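Local coordinates for amidohydrolase 3 domain-containing protein (Pyrococcus furiosus, PDB 3ICJ) that binds two zinc ions and probably hydrolyses carbon-nitrogen bonds other than peptide bonds, as a member of the amidohydrolase family, at residues F164-R167 / V172-M175; S177-L182 / E212-V217. All coordinates share one frame; numbering follows the deposited sequence.

Interaction 1 (F164-R167 / V172-M175); sequences FLYR and VAVM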
loop_
_atom_site.group_PDB
_atom_site.type_symbol
_atom_site.label_atom_id
_atom_site.label_comp_id
_atom_site.label_asym_id
_atom_site.label_seq_id
_atom_site.Cartn_x
_atom_site.Cartn_y
_atom_site.Cartn_z
ATOM N N PHE A 164 -13.646 11.609 -16.929
ATOM C CA PHE A 164 -13.632 12.083 -15.545
ATOM C C PHE A 164 -12.196 12.472 -15.230
ATOM O O PHE A 164 -11.309 11.611 -15.201
ATOM C CB PHE A 164 -14.146 10.980 -14.606
ATOM C CG PHE A 164 -14.219 11.387 -13.143
ATOM C CD1 PHE A 164 -15.420 11.797 -12.589
ATOM C CD2 PHE A 164 -13.093 11.339 -12.324
ATOM C CE1 PHE A 164 -15.500 12.170 -11.252
ATOM C CE2 PHE A 164 -13.162 11.713 -10.980
ATOM C CZ PHE A 164 -14.367 12.129 -10.447
ATOM N N LEU A 165 -11.967 13.767 -15.018
ATOM C CA LEU A 165 -10.604 14.309 -14.939
ATOM C C LEU A 165 -10.319 15.078 -13.650
ATOM O O LEU A 165 -10.885 16.142 -13.427
ATOM C CB LEU A 165 -10.324 15.228 -16.134
ATOM C CG LEU A 165 -10.618 14.712 -17.546
ATOM C CD1 LEU A 165 -10.522 15.852 -18.551
ATOM C CD2 LEU A 165 -9.690 13.584 -17.940
ATOM N N TYR A 166 -9.443 14.531 -12.813
ATOM C CA TYR A 166 -9.037 15.201 -11.583
ATOM C C TYR A 166 -8.273 16.486 -11.882
ATOM O O TYR A 166 -7.561 16.578 -12.882
ATOM C CB TYR A 166 -8.181 14.267 -10.723
ATOM C CG TYR A 166 -8.962 13.149 -10.072
ATOM C CD1 TYR A 166 -9.630 13.350 -8.871
ATOM C CD2 TYR A 166 -9.030 11.892 -10.657
ATOM C CE1 TYR A 166 -10.344 12.330 -8.271
ATOM C CE2 TYR A 166 -9.743 10.866 -10.065
ATOM C CZ TYR A 166 -10.398 11.090 -8.873
ATOM O OH TYR A 166 -11.107 10.071 -8.279
ATOM N N ARG A 167 -8.425 17.475 -11.008
ATOM C CA ARG A 167 -7.461 18.565 -10.909
ATOM C C ARG A 167 -6.179 18.107 -10.224
ATOM O O ARG A 167 -6.135 17.033 -9.622
ATOM C CB ARG A 167 -8.067 19.749 -10.153
ATOM C CG ARG A 167 -7.350 21.069 -10.388
ATOM C CD ARG A 167 -7.937 22.177 -9.530
ATOM N NE ARG A 167 -7.196 23.427 -9.668
ATOM C CZ ARG A 167 -6.048 23.687 -9.050
ATOM N NH1 ARG A 167 -5.504 22.783 -8.248
ATOM N NH2 ARG A 167 -5.442 24.853 -9.235
ATOM N N VAL A 172 -10.701 18.457 -6.651
ATOM C CA VAL A 172 -11.709 18.898 -7.650
ATOM C C VAL A 172 -11.627 17.979 -8.886
ATOM O O VAL A 172 -10.542 17.486 -9.213
ATOM C CB VAL A 172 -11.476 20.389 -8.105
ATOM C CG1 VAL A 172 -12.527 20.848 -9.132
ATOM C CG2 VAL A 172 -11.433 21.377 -6.912
ATOM N N ALA A 173 -12.751 17.747 -9.573
ATOM C CA ALA A 173 -12.726 17.035 -10.848
ATOM C C ALA A 173 -13.694 17.654 -11.854
ATOM O O ALA A 173 -14.676 18.265 -11.459
ATOM C CB ALA A 173 -13.047 15.563 -10.644
ATOM N N VAL A 174 -13.391 17.517 -13.141
ATOM C CA VAL A 174 -14.321 17.905 -14.207
ATOM C C VAL A 174 -14.744 16.658 -14.982
ATOM O O VAL A 174 -13.949 15.721 -15.154
ATOM C CB VAL A 174 -13.746 19.040 -15.139
ATOM C CG1 VAL A 174 -12.564 18.539 -15.989
ATOM C CG2 VAL A 174 -14.848 19.667 -16.027
ATOM N N MET A 175 -16.003 16.638 -15.425
ATOM C CA MET A 175 -16.533 15.515 -16.199
ATOM C C MET A 175 -17.380 16.000 -17.387
ATOM O O MET A 175 -17.819 17.158 -17.412
ATOM C CB MET A 175 -17.301 14.525 -15.283
ATOM C CG MET A 175 -18.598 15.066 -14.652
ATOM S SD MET A 175 -19.270 14.005 -13.330
ATOM C CE MET A 175 -18.291 14.556 -11.961
#

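Interaction 2 (S177-L182 / E212-V217); sequences SKMIDL and EKILTV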
loop_
_atom_site.group_PDB
_atom_site.type_symbol
_atom_site.label_atom_id
_atom_site.label_comp_id
_atom_site.label_asym_id
_atom_site.label_seq_id
_atom_site.Cartn_x
_atom_site.Cartn_y
_atom_site.Cartn_z
ATOM N N SER A 177 -20.890 15.261 -20.058
ATOM C CA SER A 177 -22.309 14.932 -19.864
ATOM C C SER A 177 -22.596 13.445 -19.698
ATOM O O SER A 177 -23.403 13.070 -18.838
ATOM C CB SER A 177 -23.170 15.502 -20.998
ATOM O OG SER A 177 -23.086 16.918 -21.007
ATOM N N LYS A 178 -21.925 12.618 -20.501
ATOM C CA LYS A 178 -22.044 11.154 -20.426
ATOM C C LYS A 178 -21.711 10.635 -19.029
ATOM O O LYS A 178 -22.445 9.818 -18.467
ATOM C CB LYS A 178 -21.140 10.477 -21.461
ATOM C CG LYS A 178 -21.751 10.391 -22.846
ATOM C CD LYS A 178 -20.975 9.438 -23.719
ATOM C CE LYS A 178 -21.838 8.901 -24.856
ATOM N NZ LYS A 178 -22.028 9.906 -25.931
ATOM N N MET A 179 -20.618 11.146 -18.469
ATOM C CA MET A 179 -20.198 10.801 -17.123
ATOM C C MET A 179 -21.209 11.304 -16.072
ATOM O O MET A 179 -21.545 10.571 -15.146
ATOM C CB MET A 179 -18.789 11.350 -16.864
ATOM C CG MET A 179 -18.091 10.792 -15.628
ATOM S SD MET A 179 -17.624 9.043 -15.745
ATOM C CE MET A 179 -18.327 8.627 -14.186
ATOM N N ILE A 180 -21.699 12.535 -16.231
ATOM C CA ILE A 180 -22.731 13.107 -15.343
ATOM C C ILE A 180 -23.982 12.210 -15.307
ATOM O O ILE A 180 -24.534 11.940 -14.226
ATOM C CB ILE A 180 -23.126 14.563 -15.781
ATOM C CG1 ILE A 180 -22.028 15.549 -15.392
ATOM C CG2 ILE A 180 -24.436 15.017 -15.136
ATOM C CD1 ILE A 180 -22.036 16.833 -16.175
ATOM N N ASP A 181 -24.389 11.734 -16.488
ATOM C CA ASP A 181 -25.566 10.866 -16.656
ATOM C C ASP A 181 -25.396 9.519 -15.948
ATOM O O ASP A 181 -26.365 8.956 -15.422
ATOM C CB ASP A 181 -25.866 10.623 -18.149
ATOM C CG ASP A 181 -26.413 11.864 -18.873
ATOM O OD1 ASP A 181 -26.775 12.871 -18.216
ATOM O OD2 ASP A 181 -26.502 11.810 -20.121
ATOM N N LEU A 182 -24.169 9.002 -15.946
ATOM C CA LEU A 182 -23.878 7.741 -15.265
ATOM C C LEU A 182 -23.894 7.887 -13.743
ATOM O O LEU A 182 -24.272 6.952 -13.030
ATOM C CB LEU A 182 -22.545 7.146 -15.731
ATOM C CG LEU A 182 -22.403 6.613 -17.164
ATOM C CD1 LEU A 182 -21.018 5.994 -17.332
ATOM C CD2 LEU A 182 -23.496 5.599 -17.541
ATOM N N GLU A 212 -17.971 1.548 -6.937
ATOM C CA GLU A 212 -18.948 0.541 -6.537
ATOM C C GLU A 212 -19.983 0.183 -7.610
ATOM O O GLU A 212 -20.360 -0.983 -7.733
ATOM C CB GLU A 212 -19.654 0.968 -5.246
ATOM C CG GLU A 212 -18.709 1.145 -4.064
ATOM C CD GLU A 212 -19.417 1.593 -2.795
ATOM O OE1 GLU A 212 -18.782 1.540 -1.725
ATOM O OE2 GLU A 212 -20.598 1.998 -2.859
ATOM N N LYS A 213 -20.447 1.180 -8.364
ATOM C CA LYS A 213 -21.494 0.967 -9.372
ATOM C C LYS A 213 -20.998 0.837 -10.822
ATOM O O LYS A 213 -21.413 -0.074 -11.521
ATOM C CB LYS A 213 -22.578 2.053 -9.289
ATOM C CG LYS A 213 -23.785 1.763 -10.186
ATOM C CD LYS A 213 -24.774 2.915 -10.288
ATOM C CE LYS A 213 -25.918 2.530 -11.229
ATOM N NZ LYS A 213 -26.881 3.640 -11.435
ATOM N N ILE A 214 -20.122 1.740 -11.263
ATOM C CA ILE A 214 -19.780 1.871 -12.696
ATOM C C ILE A 214 -18.680 0.917 -13.192
ATOM O O ILE A 214 -18.859 0.230 -14.206
ATOM C CB ILE A 214 -19.434 3.337 -13.044
ATOM C CG1 ILE A 214 -20.630 4.234 -12.725
ATOM C CG2 ILE A 214 -19.032 3.479 -14.509
ATOM C CD1 ILE A 214 -20.243 5.651 -12.413
ATOM N N LEU A 215 -17.546 0.883 -12.491
ATOM C CA LEU A 215 -16.478 -0.079 -12.795
ATOM C C LEU A 215 -16.949 -1.527 -12.610
ATOM O O LEU A 215 -17.747 -1.817 -11.734
ATOM C CB LEU A 215 -15.238 0.201 -11.945
ATOM C CG LEU A 215 -14.627 1.591 -12.165
ATOM C CD1 LEU A 215 -13.511 1.836 -11.170
ATOM C CD2 LEU A 215 -14.141 1.786 -13.595
ATOM N N THR A 216 -16.476 -2.421 -13.468
ATOM C CA THR A 216 -16.923 -3.816 -13.463
ATOM C C THR A 216 -15.834 -4.702 -12.866
ATOM O O THR A 216 -14.721 -4.227 -12.605
ATOM C CB THR A 216 -17.256 -4.335 -14.886
ATOM O OG1 THR A 216 -16.055 -4.390 -15.671
ATOM C CG2 THR A 216 -18.298 -3.460 -15.571
ATOM N N VAL A 217 -16.160 -5.978 -12.651
ATOM C CA VAL A 217 -15.178 -6.986 -12.221
ATOM C C VAL A 217 -14.004 -7.074 -13.215
ATOM O O VAL A 217 -12.856 -7.060 -12.800
ATOM C CB VAL A 217 -15.831 -8.373 -11.987
ATOM C CG1 VAL A 217 -14.763 -9.483 -11.835
ATOM C CG2 VAL A 217 -16.750 -8.315 -10.765
#

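Interaction 1 (F164-R167 / V172-M175)
Phe164 and Met175 face each other in a non-hydrogen-bonded pair of an antiparallel beta hairpin, strands 163-167 and 172-175, within a mixed sheet. The Phe164 ring swings out over the neighbouring strand because CG stands anti to the backbone N (chi1 -178°). There it fills the hollow above Ala173, where a bare methyl leaves room: CZ lies 3.7 Å from Ala173 CB. Met175, side by side with the ring, bends at chi3 and lays its CE 3.7 Å from Phe164 CE1. Along the strand, Phe164 CE2 sits over one face of the Tyr166 ring, offset toward its rim. Cutting Phe164 back to an alanine would probably open a gap over Ala173 and leave Met175 CE without the ring beside it. Helix 200-214 covers this face, Leu203 reaching Phe164, Tyr166 and Ala173. On the other face Leu165 CB lies 4.0 Å from Val174 CG1, and Leu165 O accepts a bond from Trp142 NE1. The Arg167 side chain meets Val172 through CB (4.0 Å from Val172 CB), then leads away, NE bonding to Gln144 OE1. Three backbone bonds tie the strands; in the straightest, Arg167 N reaches Val172 O at 2.8 Å with an N-H...O angle of 175°.

Interaction 2 (S177-L182 / E212-V217)
Met179 and Ile214 meet methyl to methyl: Met179 CE lies 4.0 Å from Ile214 CD1, the two side chains crossing at a slant. Methionine suits the place because its unbranched, flexible chain can bend at chi2 and chi3 and bring CE across from a CB that does not itself aim at the partner. Ile214 does aim at helix 177-183, and its two branches divide the work. CG1, which carries CD1, stands beside the backbone N (chi1 -59°), leaving CG2 anti to it and near Leu182, whose CD1 stands 4.3 Å from Ile214 CG2. Leu182 thus forms a looser, outer edge to the contact, and no hydrogen bond joins the segments. Pro162 lies against both Met179 and Leu182, and Ile210, a turn earlier on helix 200-214, also packs on Met179. Farther out, polar bonds fix the backbones. Asn176 OD1 receives the Met179 N-H at the start of its helix, and Arg135 NH2 binds Ile214 O. Lys247 NZ bonds to both Glu212 O and Leu215 O, where the chain leaves the helix, and Thr216 then N-caps the next one, 217-233. Away from the zinc site, two helices thus meet on the same face of a mixed beta sheet, as in a layered alpha/beta domain.

In the fold
The centres of interactions 1 and 2 lie about 14 Å apart, and the chain passes through them in series: the hairpin closes first, then helix 177-183 follows on strand 172-175, and helix 200-214 returns after strands 191-192 and 197-199. The two contacts touch, with Met175 CG 3.5 Å from Ile180 CG1 and Phe164 CB 4.1 Å from Met179 CG, both through helix 177-183; helix 200-214 reaches the same sheet face through Leu203 and Ile210. Sheet and helices form one layered alpha/beta unit whose strand order places 172-175 between 163-167 and 197-199. The contact centres lie about 24 and 25 Å from the chain's centre, away from the zinc ions, consistent with a part in building this peripheral region, not in metal binding.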